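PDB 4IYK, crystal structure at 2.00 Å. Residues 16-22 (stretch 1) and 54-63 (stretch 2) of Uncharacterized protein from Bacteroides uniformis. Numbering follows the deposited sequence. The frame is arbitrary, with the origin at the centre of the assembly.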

# COMPACT_ATOMS: atom_id res chain seq x y z
N SER A 16 -0.09 24.98 2.49
CA SER A 16 0.29 23.63 2.92
C SER A 16 -0.95 22.76 2.80
O SER A 16 -2.06 23.29 2.82
CB SER A 16 0.85 23.62 4.34
OG SER A 16 -0.02 24.27 5.25
N ILE A 17 -0.77 21.45 2.59
CA ILE A 17 -1.90 20.54 2.45
C ILE A 17 -1.52 19.17 3.03
O ILE A 17 -0.39 18.72 2.93
CB ILE A 17 -2.41 20.44 0.97
CG1 ILE A 17 -3.74 19.65 0.90
CG2 ILE A 17 -1.33 19.87 -0.01
CD1 ILE A 17 -4.70 20.10 -0.27
N HIS A 18 -2.48 18.55 3.70
CA HIS A 18 -2.29 17.22 4.29
C HIS A 18 -3.64 16.52 4.22
O HIS A 18 -4.66 17.16 3.99
CB HIS A 18 -1.73 17.30 5.73
CG HIS A 18 -2.63 18.08 6.64
ND1 HIS A 18 -3.60 17.45 7.41
CD2 HIS A 18 -2.76 19.42 6.78
CE1 HIS A 18 -4.25 18.43 8.02
NE2 HIS A 18 -3.79 19.63 7.66
N GLY A 19 -3.63 15.21 4.42
CA GLY A 19 -4.84 14.41 4.36
C GLY A 19 -4.53 12.94 4.27
O GLY A 19 -3.40 12.51 4.52
N SER A 20 -5.55 12.15 3.90
CA SER A 20 -5.42 10.70 3.89
C SER A 20 -6.04 10.07 2.69
O SER A 20 -7.00 10.61 2.13
CB SER A 20 -6.09 10.12 5.13
OG SER A 20 -5.47 10.54 6.34
N ILE A 21 -5.51 8.89 2.29
CA ILE A 21 -6.10 8.03 1.26
C ILE A 21 -6.97 7.07 2.06
O ILE A 21 -6.44 6.30 2.88
CB ILE A 21 -5.08 7.31 0.33
CG1 ILE A 21 -4.04 8.30 -0.33
CG2 ILE A 21 -5.84 6.46 -0.75
CD1 ILE A 21 -4.67 9.52 -1.22
N LEU A 22 -8.27 7.14 1.86
CA LEU A 22 -9.21 6.32 2.62
C LEU A 22 -10.07 5.43 1.73
O LEU A 22 -10.49 5.82 0.64
CB LEU A 22 -10.15 7.22 3.46
CG LEU A 22 -9.54 8.16 4.48
CD1 LEU A 22 -10.62 9.07 5.11
CD2 LEU A 22 -8.72 7.39 5.55
N THR A 54 3.91 16.28 -8.64
CA THR A 54 3.40 15.12 -7.91
C THR A 54 3.52 15.37 -6.42
O THR A 54 4.54 15.90 -5.96
CB THR A 54 4.17 13.82 -8.31
OG1 THR A 54 4.09 13.62 -9.72
CG2 THR A 54 3.62 12.57 -7.62
N TRP A 55 2.47 14.97 -5.68
CA TRP A 55 2.47 15.00 -4.22
C TRP A 55 2.56 13.56 -3.77
O TRP A 55 1.68 12.75 -4.10
CB TRP A 55 1.24 15.71 -3.63
CG TRP A 55 1.04 17.13 -4.06
CD1 TRP A 55 1.96 17.96 -4.64
CD2 TRP A 55 -0.17 17.89 -3.95
NE1 TRP A 55 1.39 19.19 -4.91
CE2 TRP A 55 0.08 19.17 -4.49
CE3 TRP A 55 -1.47 17.60 -3.47
CZ2 TRP A 55 -0.90 20.17 -4.53
CZ3 TRP A 55 -2.44 18.59 -3.53
CH2 TRP A 55 -2.15 19.86 -4.04
N TYR A 56 3.62 13.23 -3.01
CA TYR A 56 3.93 11.90 -2.52
C TYR A 56 3.23 11.61 -1.17
O TYR A 56 2.85 12.51 -0.41
CB TYR A 56 5.44 11.68 -2.48
CG TYR A 56 6.02 11.75 -3.89
CD1 TYR A 56 6.40 12.96 -4.45
CD2 TYR A 56 6.11 10.61 -4.69
CE1 TYR A 56 6.86 13.05 -5.76
CE2 TYR A 56 6.58 10.68 -6.00
CZ TYR A 56 6.95 11.90 -6.53
OH TYR A 56 7.42 12.00 -7.83
N ILE A 57 2.94 10.33 -0.95
CA ILE A 57 2.10 9.87 0.17
C ILE A 57 2.92 8.90 1.02
O ILE A 57 3.49 7.96 0.48
CB ILE A 57 0.80 9.19 -0.39
CG1 ILE A 57 0.11 10.00 -1.51
CG2 ILE A 57 -0.21 8.82 0.72
CD1 ILE A 57 -0.86 9.16 -2.49
N THR A 58 2.97 9.11 2.34
CA THR A 58 3.68 8.17 3.22
C THR A 58 2.99 6.80 3.11
O THR A 58 1.82 6.72 2.72
CB THR A 58 3.76 8.67 4.67
OG1 THR A 58 2.45 8.61 5.28
CG2 THR A 58 4.40 10.06 4.77
N ASN A 59 3.71 5.73 3.47
CA ASN A 59 3.24 4.35 3.36
C ASN A 59 1.89 4.06 4.05
O ASN A 59 1.18 3.19 3.59
CB ASN A 59 4.31 3.39 3.90
CG ASN A 59 5.41 3.20 2.89
OD1 ASN A 59 5.66 4.06 2.06
ND2 ASN A 59 6.09 2.09 2.93
N THR A 60 1.55 4.77 5.13
CA THR A 60 0.29 4.52 5.86
C THR A 60 -0.95 5.00 5.07
O THR A 60 -2.07 4.57 5.37
CB THR A 60 0.32 5.25 7.21
OG1 THR A 60 0.40 6.65 6.92
CG2 THR A 60 1.47 4.80 8.14
N GLY A 61 -0.73 5.89 4.09
CA GLY A 61 -1.79 6.51 3.29
C GLY A 61 -2.01 7.96 3.69
O GLY A 61 -2.86 8.64 3.13
N GLU A 62 -1.22 8.47 4.65
CA GLU A 62 -1.28 9.88 5.03
C GLU A 62 -0.29 10.68 4.20
O GLU A 62 0.84 10.24 3.98
CB GLU A 62 -0.98 10.05 6.53
CG GLU A 62 -2.12 9.56 7.40
CD GLU A 62 -1.75 9.12 8.80
OE1 GLU A 62 -0.77 8.35 8.94
OE2 GLU A 62 -2.48 9.49 9.74
N TYR A 63 -0.70 11.86 3.72
CA TYR A 63 0.18 12.70 2.92
C TYR A 63 0.29 14.09 3.57
O TYR A 63 -0.63 14.50 4.27
CB TYR A 63 -0.28 12.78 1.43
CG TYR A 63 -1.51 13.63 1.20
CD1 TYR A 63 -1.40 14.99 0.89
CD2 TYR A 63 -2.79 13.07 1.22
CE1 TYR A 63 -2.52 15.78 0.68
CE2 TYR A 63 -3.92 13.86 1.00
CZ TYR A 63 -3.79 15.22 0.77
OH TYR A 63 -4.88 16.00 0.56

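Stretch 2 enters as a strand, passes through a turn and leaves as a second strand. That second strand pairs antiparallel with stretch 1, and together the two stretches bury 469 Å² of surface.

Thr 54 does not reach stretch 1. Trp 55 does, and its CA-to-CB bond points toward it. Ile 17 CG2 lies over one face of the indole and approaches Trp 55 CZ3 to 3.9 Å. Ile 17 CG2 sits 4.1 Å from the centroid of the six-membered ring of Trp 55, 19° off the ring normal, in a CH-pi contact. Trp 55 NE1 is hydrogen-bonded to a residue flanking the stretches.

Tyr 56 is exposed and takes no part. The CA-to-CB bond of Ile 57 also points toward stretch 1. Ile 57 CD1 packs against Ile 21 CG1 at 3.9 Å, an apolar contact between two buried side chains.

A type I beta turn runs from Thr 58 to Gly 61. It is closed by the backbone hydrogen bond from Gly 61 N to Thr 58 O, 3.0 Å. Thr 58 also binds Glu 62 O twice, through Thr 58 N at 2.9 Å and through Thr 58 OG1 at 2.6 Å. Both hydrogen bonds tie the start of the turn to the residue just beyond it. Asn 59 makes no contact with stretch 1. Thr 60 OG1 donates to Glu 62 OE1 at 2.9 Å. Glu 62 N makes a weak hydrogen bond back to Thr 60 OG1 at 3.3 Å.

Gly 61 has phi 106° and psi 2°. At these angles a CB would be jammed against the carbonyl oxygen of Thr 60, so the backbone itself calls for glycine. Its own carbonyl faces stretch 1. Gly 61 O accepts a hydrogen bond from Ile 21 N at 2.8 Å, and Ser 20 CA makes a CA-H...O contact with Gly 61 O at 3.4 Å.

Glu 62 pairs with Ser 20 as a non-hydrogen-bonded pair, with CA atoms 4.4 Å apart. Their side chains share one face of the sheet, and Ser 20 OG comes within 3.6 Å of Glu 62 CG. Glu 62 CA makes a CA-H...O contact with Gly 19 O at 3.4 Å.

Tyr 63 and Gly 19 form the hydrogen-bonded pair. Tyr 63 N donates to Gly 19 O at 2.9 Å with a nearly straight angle of 169°. Gly 19 N donates to Tyr 63 O at 3.1 Å and 151°. His 18 CA adds a CA-H...O contact to Tyr 63 O at 3.2 Å. The Tyr 63 ring reaches across stretch 1, with Gly 19 N over one face and Ile 17 CG1 at the edge, 3.8 Å from Tyr 63 OH. An ideal CB on Gly 19 would lie 3.0 Å from Tyr 63 CE2, a clash. The absence of a side chain at Gly 19 leaves room for the ring. Tyr 63 OH is hydrogen-bonded elsewhere in the structure.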